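Local coordinates for RIM-binding protein, isoform F (Drosophila melanogaster, PDB 6Q9M), which probably acts as an active-zone scaffold at synapses, coupling synaptic vesicle recruitment to release sites, and carries a central fibronectin type III array, at residues Tyr36-Gly48 / His73-Gln85. Sequence-based numbering, arbitrary orientation.
Sequences YNLIDSYHVYVDG and HRISVRSVTQNRQ
Both Tyr45 and Arg78 turn CG anti to their carbonyl carbons (chi1 -65° in each), and with a bend at chi3 of Arg78 the guanidinium comes to lie flat over one face of the phenol ring, centres 3.9 Å apart and planes at 16°. Arg78 NE comes within 3.2 Å of Tyr45 CE1 and also makes a salt bridge to Asp89, which accepts from Ser76 OG as well. Farther along this face, Val80 CG2 sits over the centre of the His43 ring, 3.4 Å from its centroid. The opposite face carries Tyr42, Val44, Val46, Ile75 and Val77; Val44 and Ile75 reach strand 23-29 in the fibronectin type III core. Antiparallel backbone bonds join strands 39-46 and 73-81, and at one end Asp40 N and Ser41 N share Val80 O in a classic beta bulge. At the other, the Asp47 carboxylate grips two donors: OD1 takes Arg74 N at 2.9 Å, while OD2 offers its syn lone pair to His73 ND1 at 2.8 Å. With an alanine at Tyr45, the Arg78 guanidinium would probably lose its stacking surface and be held less firmly flat. Arg78 thus pairs its charge with both an aromatic face and a carboxylate, an arrangement likely to stabilise its cationic form.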
ATOM      1  N   TYR A  36       6.299  23.253   6.361  1.00123.30           N
ATOM      2  CA  TYR A  36       6.490  22.461   7.567  1.00124.19           C
ATOM      3  C   TYR A  36       7.372  21.260   7.249  1.00116.61           C
ATOM      4  O   TYR A  36       7.664  20.961   6.087  1.00115.09           O
ATOM      5  CB  TYR A  36       5.147  22.005   8.170  1.00131.06           C
ATOM      6  CG  TYR A  36       4.137  21.414   7.197  1.00130.28           C
ATOM      7  CD1 TYR A  36       3.053  22.163   6.751  1.00134.48           C
ATOM      8  CD2 TYR A  36       4.249  20.099   6.753  1.00126.98           C
ATOM      9  CE1 TYR A  36       2.123  21.629   5.875  1.00135.05           C
ATOM     10  CE2 TYR A  36       3.320  19.555   5.873  1.00126.35           C
ATOM     11  CZ  TYR A  36       2.261  20.329   5.439  1.00131.44           C
ATOM     12  OH  TYR A  36       1.336  19.800   4.568  1.00131.18           O
ATOM     13  N   ASN A  37       7.811  20.579   8.309  1.00111.07           N
ATOM     14  CA  ASN A  37       8.590  19.350   8.174  1.00100.20           C
ATOM     15  C   ASN A  37       9.785  19.550   7.245  1.00 88.89           C
ATOM     16  O   ASN A  37      10.085  18.703   6.401  1.00 85.71           O
ATOM     17  CB  ASN A  37       7.709  18.197   7.669  1.00 99.18           C
ATOM     18  CG  ASN A  37       6.828  17.599   8.756  1.00 99.09           C
ATOM     19  OD1 ASN A  37       7.146  17.671   9.943  1.00104.75           O
ATOM     20  ND2 ASN A  37       5.714  17.000   8.349  1.00 98.43           N
ATOM     21  N   LEU A  38      10.464  20.691   7.378  1.00 90.75           N
ATOM     22  CA  LEU A  38      11.569  20.980   6.474  1.00 94.69           C
ATOM     23  C   LEU A  38      12.716  19.997   6.693  1.00 85.29           C
ATOM     24  O   LEU A  38      12.981  19.535   7.807  1.00 84.06           O
ATOM     25  CB  LEU A  38      12.066  22.417   6.629  1.00104.71           C
ATOM     26  CG  LEU A  38      12.860  22.988   5.438  1.00107.94           C
ATOM     27  CD1 LEU A  38      12.424  22.411   4.092  1.00108.36           C
ATOM     28  CD2 LEU A  38      12.764  24.505   5.405  1.00116.35           C
ATOM     29  N   ILE A  39      13.408  19.711   5.616  1.00 72.12           N
ATOM     30  CA  ILE A  39      14.332  18.595   5.567  1.00 73.28           C
ATOM     31  C   ILE A  39      15.630  18.945   6.282  1.00 80.65           C
ATOM     32  O   ILE A  39      16.175  20.044   6.120  1.00 88.03           O
ATOM     33  CB  ILE A  39      14.572  18.216   4.104  1.00 76.82           C
ATOM     34  CG1 ILE A  39      15.740  17.276   3.988  1.00 78.44           C
ATOM     35  CG2 ILE A  39      14.828  19.457   3.268  1.00 83.92           C
ATOM     36  CD1 ILE A  39      15.831  16.801   2.649  1.00 82.76           C
ATOM     37  N   ASP A  40      16.148  17.977   7.036  1.00 80.87           N
ATOM     38  CA  ASP A  40      17.337  18.082   7.870  1.00 88.28           C
ATOM     39  C   ASP A  40      18.468  17.163   7.426  1.00 88.99           C
ATOM     40  O   ASP A  40      19.636  17.556   7.489  1.00 97.38           O
ATOM     41  CB  ASP A  40      16.954  17.773   9.329  1.00 99.16           C
ATOM     42  CG  ASP A  40      18.113  17.941  10.292  1.00111.41           C
ATOM     43  OD1 ASP A  40      18.259  19.050  10.848  1.00114.97           O
ATOM     44  OD2 ASP A  40      18.861  16.962  10.509  1.00118.00           O
ATOM     45  N   SER A  41      18.161  15.946   6.987  1.00 79.37           N
ATOM     46  CA  SER A  41      19.180  15.048   6.459  1.00 74.80           C
ATOM     47  C   SER A  41      18.487  14.016   5.579  1.00 64.91           C
ATOM     48  O   SER A  41      17.258  13.933   5.533  1.00 67.10           O
ATOM     49  CB  SER A  41      20.002  14.383   7.579  1.00 71.24           C
ATOM     50  OG  SER A  41      19.236  13.465   8.344  1.00 70.16           O
ATOM     51  N   TYR A  42      19.296  13.219   4.895  1.00 58.56           N
ATOM     52  CA  TYR A  42      18.806  12.172   4.021  1.00 58.35           C
ATOM     53  C   TYR A  42      19.259  10.805   4.525  1.00 64.82           C
ATOM     54  O   TYR A  42      20.351  10.657   5.084  1.00 69.38           O
ATOM     55  CB  TYR A  42      19.305  12.361   2.583  1.00 56.51           C
ATOM     56  CG  TYR A  42      18.922  13.655   1.931  1.00 60.36           C
ATOM     57  CD1 TYR A  42      19.733  14.785   2.032  1.00 67.48           C
ATOM     58  CD2 TYR A  42      17.758  13.751   1.196  1.00 65.81           C
ATOM     59  CE1 TYR A  42      19.374  15.980   1.420  1.00 63.75           C
ATOM     60  CE2 TYR A  42      17.399  14.930   0.575  1.00 67.29           C
ATOM     61  CZ  TYR A  42      18.204  16.043   0.691  1.00 66.98           C
ATOM     62  OH  TYR A  42      17.808  17.211   0.077  1.00 69.09           O
ATOM     63  N   HIS A  43      18.403   9.810   4.308  1.00 55.83           N
ATOM     64  CA  HIS A  43      18.661   8.420   4.652  1.00 52.48           C
ATOM     65  C   HIS A  43      18.617   7.609   3.365  1.00 56.24           C
ATOM     66  O   HIS A  43      17.596   7.608   2.665  1.00 54.93           O
ATOM     67  CB  HIS A  43      17.621   7.886   5.634  1.00 50.92           C
ATOM     68  CG  HIS A  43      17.864   8.263   7.056  1.00 53.07           C
ATOM     69  ND1 HIS A  43      18.956   8.999   7.457  1.00 62.58           N
ATOM     70  CD2 HIS A  43      17.155   8.000   8.179  1.00 59.75           C
ATOM     71  CE1 HIS A  43      18.916   9.169   8.769  1.00 61.65           C
ATOM     72  NE2 HIS A  43      17.831   8.576   9.231  1.00 63.43           N
ATOM     73  N   VAL A  44      19.716   6.930   3.046  1.00 48.61           N
ATOM     74  CA  VAL A  44      19.796   6.105   1.846  1.00 47.34           C
ATOM     75  C   VAL A  44      19.619   4.653   2.250  1.00 52.36           C
ATOM     76  O   VAL A  44      20.335   4.154   3.128  1.00 59.89           O
ATOM     77  CB  VAL A  44      21.123   6.316   1.111  1.00 50.26           C
ATOM     78  CG1 VAL A  44      21.096   5.577  -0.210  1.00 45.04           C
ATOM     79  CG2 VAL A  44      21.346   7.803   0.892  1.00 57.95           C
ATOM     80  N   TYR A  45      18.657   3.982   1.625  1.00 53.80           N
ATOM     81  CA  TYR A  45      18.352   2.584   1.898  1.00 54.67           C
ATOM     82  C   TYR A  45      18.632   1.724   0.678  1.00 56.00           C
ATOM     83  O   TYR A  45      18.467   2.163  -0.465  1.00 56.17           O
ATOM     84  CB  TYR A  45      16.898   2.396   2.297  1.00 52.49           C
ATOM     85  CG  TYR A  45      16.537   3.054   3.604  1.00 54.56           C
ATOM     86  CD1 TYR A  45      16.301   4.420   3.666  1.00 58.98           C
ATOM     87  CD2 TYR A  45      16.437   2.314   4.772  1.00 49.50           C
ATOM     88  CE1 TYR A  45      15.976   5.029   4.848  1.00 61.34           C
ATOM     89  CE2 TYR A  45      16.110   2.924   5.962  1.00 58.69           C
ATOM     90  CZ  TYR A  45      15.878   4.283   5.990  1.00 61.45           C
ATOM     91  OH  TYR A  45      15.547   4.914   7.167  1.00 74.67           O
ATOM     92  N   VAL A  46      19.038   0.480   0.934  1.00 59.38           N
ATOM     93  CA  VAL A  46      19.162  -0.539  -0.102  1.00 55.44           C
ATOM     94  C   VAL A  46      18.430  -1.777   0.400  1.00 55.43           C
ATOM     95  O   VAL A  46      18.752  -2.298   1.476  1.00 63.22           O
ATOM     96  CB  VAL A  46      20.637  -0.852  -0.427  1.00 57.41           C
ATOM     97  CG1 VAL A  46      20.746  -1.984  -1.422  1.00 55.52           C
ATOM     98  CG2 VAL A  46      21.335   0.387  -0.982  1.00 55.41           C
ATOM     99  N   ASP A  47      17.438  -2.227  -0.364  1.00 53.67           N
ATOM    100  CA  ASP A  47      16.529  -3.299   0.042  1.00 55.65           C
ATOM    101  C   ASP A  47      16.091  -3.134   1.493  1.00 62.29           C
ATOM    102  O   ASP A  47      16.104  -4.076   2.284  1.00 70.81           O
ATOM    103  CB  ASP A  47      17.147  -4.676  -0.184  1.00 59.66           C
ATOM    104  CG  ASP A  47      17.838  -4.793  -1.537  1.00 68.43           C
ATOM    105  OD1 ASP A  47      17.388  -4.126  -2.492  1.00 66.73           O
ATOM    106  OD2 ASP A  47      18.836  -5.546  -1.641  1.00 71.90           O
ATOM    107  N   GLY A  48      15.723  -1.909   1.855  1.00 62.85           N
ATOM    108  CA  GLY A  48      15.204  -1.643   3.178  1.00 62.80           C
ATOM    109  C   GLY A  48      16.228  -1.397   4.268  1.00 66.99           C
ATOM    110  O   GLY A  48      15.836  -1.016   5.376  1.00 66.56           O
ATOM    111  N   HIS A  73      18.305  -4.819  -7.023  1.00 61.07           N
ATOM    112  CA  HIS A  73      18.209  -4.082  -5.771  1.00 61.42           C
ATOM    113  C   HIS A  73      17.198  -2.955  -5.896  1.00 63.75           C
ATOM    114  O   HIS A  73      16.987  -2.410  -6.982  1.00 65.26           O
ATOM    115  CB  HIS A  73      19.564  -3.489  -5.358  1.00 54.64           C
ATOM    116  CG  HIS A  73      20.591  -4.517  -5.023  1.00 61.19           C
ATOM    117  ND1 HIS A  73      20.568  -5.235  -3.847  1.00 63.51           N
ATOM    118  CD2 HIS A  73      21.657  -4.970  -5.723  1.00 63.91           C
ATOM    119  CE1 HIS A  73      21.583  -6.079  -3.831  1.00 66.67           C
ATOM    120  NE2 HIS A  73      22.261  -5.935  -4.955  1.00 67.93           N
ATOM    121  N   ARG A  74      16.610  -2.583  -4.761  1.00 60.16           N
ATOM    122  CA  ARG A  74      15.774  -1.396  -4.667  1.00 57.18           C
ATOM    123  C   ARG A  74      16.501  -0.374  -3.811  1.00 58.28           C
ATOM    124  O   ARG A  74      16.830  -0.654  -2.649  1.00 58.72           O
ATOM    125  CB  ARG A  74      14.409  -1.700  -4.063  1.00 49.91           C
ATOM    126  CG  ARG A  74      13.573  -0.424  -3.911  1.00 49.49           C
ATOM    127  CD  ARG A  74      12.225  -0.660  -3.259  1.00 49.04           C
ATOM    128  NE  ARG A  74      11.353  -1.476  -4.094  1.00 51.71           N
ATOM    129  CZ  ARG A  74      10.670  -1.015  -5.148  1.00 54.31           C
ATOM    130  NH1 ARG A  74      10.767   0.252  -5.517  1.00 55.85           N
ATOM    131  NH2 ARG A  74       9.895  -1.832  -5.839  1.00 52.35           N
ATOM    132  N   ILE A  75      16.770   0.791  -4.389  1.00 55.24           N
ATOM    133  CA  ILE A  75      17.393   1.889  -3.666  1.00 47.96           C
ATOM    134  C   ILE A  75      16.379   2.993  -3.465  1.00 46.24           C
ATOM    135  O   ILE A  75      15.584   3.297  -4.366  1.00 57.27           O
ATOM    136  CB  ILE A  75      18.638   2.379  -4.418  1.00 53.40           C
ATOM    137  CG1 ILE A  75      19.558   1.155  -4.578  1.00 61.96           C
ATOM    138  CG2 ILE A  75      19.283   3.576  -3.662  1.00 50.64           C
ATOM    139  CD1 ILE A  75      20.910   1.432  -5.140  1.00 68.29           C
ATOM    140  N   SER A  76      16.417   3.599  -2.290  1.00 41.94           N
ATOM    141  CA  SER A  76      15.434   4.610  -1.955  1.00 51.04           C
ATOM    142  C   SER A  76      16.096   5.641  -1.055  1.00 49.22           C
ATOM    143  O   SER A  76      17.065   5.328  -0.362  1.00 53.49           O
ATOM    144  CB  SER A  76      14.216   3.960  -1.291  1.00 54.54           C
ATOM    145  OG  SER A  76      14.539   3.617   0.048  1.00 65.49           O
ATOM    146  N   VAL A  77      15.582   6.870  -1.076  1.00 51.13           N
ATOM    147  CA  VAL A  77      16.102   7.952  -0.244  1.00 44.75           C
ATOM    148  C   VAL A  77      14.957   8.608   0.515  1.00 55.03           C
ATOM    149  O   VAL A  77      13.892   8.897  -0.053  1.00 52.80           O
ATOM    150  CB  VAL A  77      16.863   9.005  -1.083  1.00 42.51           C
ATOM    151  CG1 VAL A  77      17.466  10.077  -0.173  1.00 41.86           C
ATOM    152  CG2 VAL A  77      17.957   8.346  -1.939  1.00 42.14           C
ATOM    153  N   ARG A  78      15.185   8.858   1.799  1.00 50.82           N
ATOM    154  CA  ARG A  78      14.180   9.424   2.680  1.00 47.77           C
ATOM    155  C   ARG A  78      14.660  10.752   3.225  1.00 59.07           C
ATOM    156  O   ARG A  78      15.816  10.876   3.652  1.00 58.09           O
ATOM    157  CB  ARG A  78      13.883   8.488   3.847  1.00 45.16           C
ATOM    158  CG  ARG A  78      13.246   7.183   3.446  1.00 45.04           C
ATOM    159  CD  ARG A  78      12.660   6.476   4.647  1.00 47.47           C
ATOM    160  NE  ARG A  78      12.795   5.038   4.480  1.00 61.71           N
ATOM    161  CZ  ARG A  78      12.413   4.133   5.372  1.00 68.02           C
ATOM    162  NH1 ARG A  78      11.856   4.518   6.516  1.00 72.34           N
ATOM    163  NH2 ARG A  78      12.591   2.843   5.107  1.00 61.06           N
ATOM    164  N   SER A  79      13.759  11.733   3.211  1.00 58.20           N
ATOM    165  CA  SER A  79      13.981  12.993   3.895  1.00 54.95           C
ATOM    166  C   SER A  79      13.809  12.780   5.387  1.00 61.62           C
ATOM    167  O   SER A  79      12.871  12.114   5.821  1.00 64.26           O
ATOM    168  CB  SER A  79      12.978  14.045   3.418  1.00 56.40           C
ATOM    169  OG  SER A  79      13.248  14.485   2.102  1.00 58.86           O
ATOM    170  N   VAL A  80      14.686  13.379   6.178  1.00 62.91           N
ATOM    171  CA  VAL A  80      14.585  13.321   7.630  1.00 64.44           C
ATOM    172  C   VAL A  80      14.467  14.745   8.143  1.00 72.34           C
ATOM    173  O   VAL A  80      15.239  15.619   7.731  1.00 74.59           O
ATOM    174  CB  VAL A  80      15.788  12.606   8.268  1.00 64.74           C
ATOM    175  CG1 VAL A  80      15.575  12.475   9.761  1.00 73.62           C
ATOM    176  CG2 VAL A  80      15.983  11.227   7.644  1.00 59.67           C
ATOM    177  N   THR A  81      13.466  14.987   8.988  1.00 70.82           N
ATOM    178  CA  THR A  81      13.273  16.290   9.602  1.00 66.82           C
ATOM    179  C   THR A  81      14.044  16.335  10.924  1.00 87.23           C
ATOM    180  O   THR A  81      14.623  15.340  11.364  1.00 84.98           O
ATOM    181  CB  THR A  81      11.787  16.570   9.809  1.00 75.94           C
ATOM    182  OG1 THR A  81      11.285  15.697  10.822  1.00 78.29           O
ATOM    183  CG2 THR A  81      11.005  16.326   8.521  1.00 65.46           C
ATOM    184  N   GLN A  82      14.021  17.488  11.599  1.00 84.88           N
ATOM    185  CA  GLN A  82      14.679  17.559  12.898  1.00 88.66           C
ATOM    186  C   GLN A  82      13.975  16.692  13.932  1.00100.18           C
ATOM    187  O   GLN A  82      14.640  16.031  14.739  1.00110.54           O
ATOM    188  CB  GLN A  82      14.765  19.007  13.390  1.00 97.54           C
ATOM    189  CG  GLN A  82      15.612  19.155  14.651  1.00 94.01           C
ATOM    190  CD  GLN A  82      15.939  20.597  14.981  1.00104.12           C
ATOM    191  OE1 GLN A  82      15.218  21.511  14.585  1.00102.73           O
ATOM    192  NE2 GLN A  82      17.037  20.808  15.706  1.00106.70           N
ATOM    193  N   ASN A  83      12.634  16.681  13.942  1.00100.42           N
ATOM    194  CA  ASN A  83      11.930  15.780  14.855  1.00104.66           C
ATOM    195  C   ASN A  83      12.134  14.306  14.508  1.00 97.27           C
ATOM    196  O   ASN A  83      11.574  13.447  15.197  1.00 82.70           O
ATOM    197  CB  ASN A  83      10.434  16.118  14.942  1.00110.82           C
ATOM    198  CG  ASN A  83       9.820  16.480  13.602  1.00110.72           C
ATOM    199  OD1 ASN A  83      10.112  15.854  12.584  1.00 98.90           O
ATOM    200  ND2 ASN A  83       8.943  17.478  13.604  1.00120.73           N
ATOM    201  N   ARG A  84      12.901  14.010  13.460  1.00 91.08           N
ATOM    202  CA  ARG A  84      13.236  12.671  12.948  1.00 93.98           C
ATOM    203  C   ARG A  84      12.076  12.048  12.175  1.00 85.39           C
ATOM    204  O   ARG A  84      12.098  10.829  11.933  1.00 84.24           O
ATOM    205  CB  ARG A  84      13.718  11.705  14.040  1.00 99.30           C
ATOM    206  CG  ARG A  84      14.800  12.275  14.976  1.00108.81           C
ATOM    207  CD  ARG A  84      16.046  12.745  14.232  1.00111.58           C
ATOM    208  NE  ARG A  84      16.853  11.630  13.745  1.00113.35           N
ATOM    209  CZ  ARG A  84      17.870  11.754  12.894  1.00115.85           C
ATOM    210  NH1 ARG A  84      18.225  12.953  12.442  1.00115.89           N
ATOM    211  NH2 ARG A  84      18.541  10.676  12.503  1.00114.67           N
ATOM    212  N   GLN A  85      11.062  12.827  11.794  1.00 80.06           N
ATOM    213  CA  GLN A  85      10.047  12.320  10.881  1.00 79.49           C
ATOM    214  C   GLN A  85      10.628  12.186   9.474  1.00 77.70           C
ATOM    215  O   GLN A  85      11.506  12.949   9.066  1.00 85.65           O
ATOM    216  CB  GLN A  85       8.850  13.272  10.839  1.00 83.04           C
ATOM    217  CG  GLN A  85       7.760  13.004  11.862  1.00 97.32           C
ATOM    218  CD  GLN A  85       6.517  13.864  11.623  1.00113.26           C
ATOM    219  OE1 GLN A  85       6.565  15.091  11.747  1.00120.77           O
ATOM    220  NE2 GLN A  85       5.400  13.220  11.283  1.00114.06           N
TER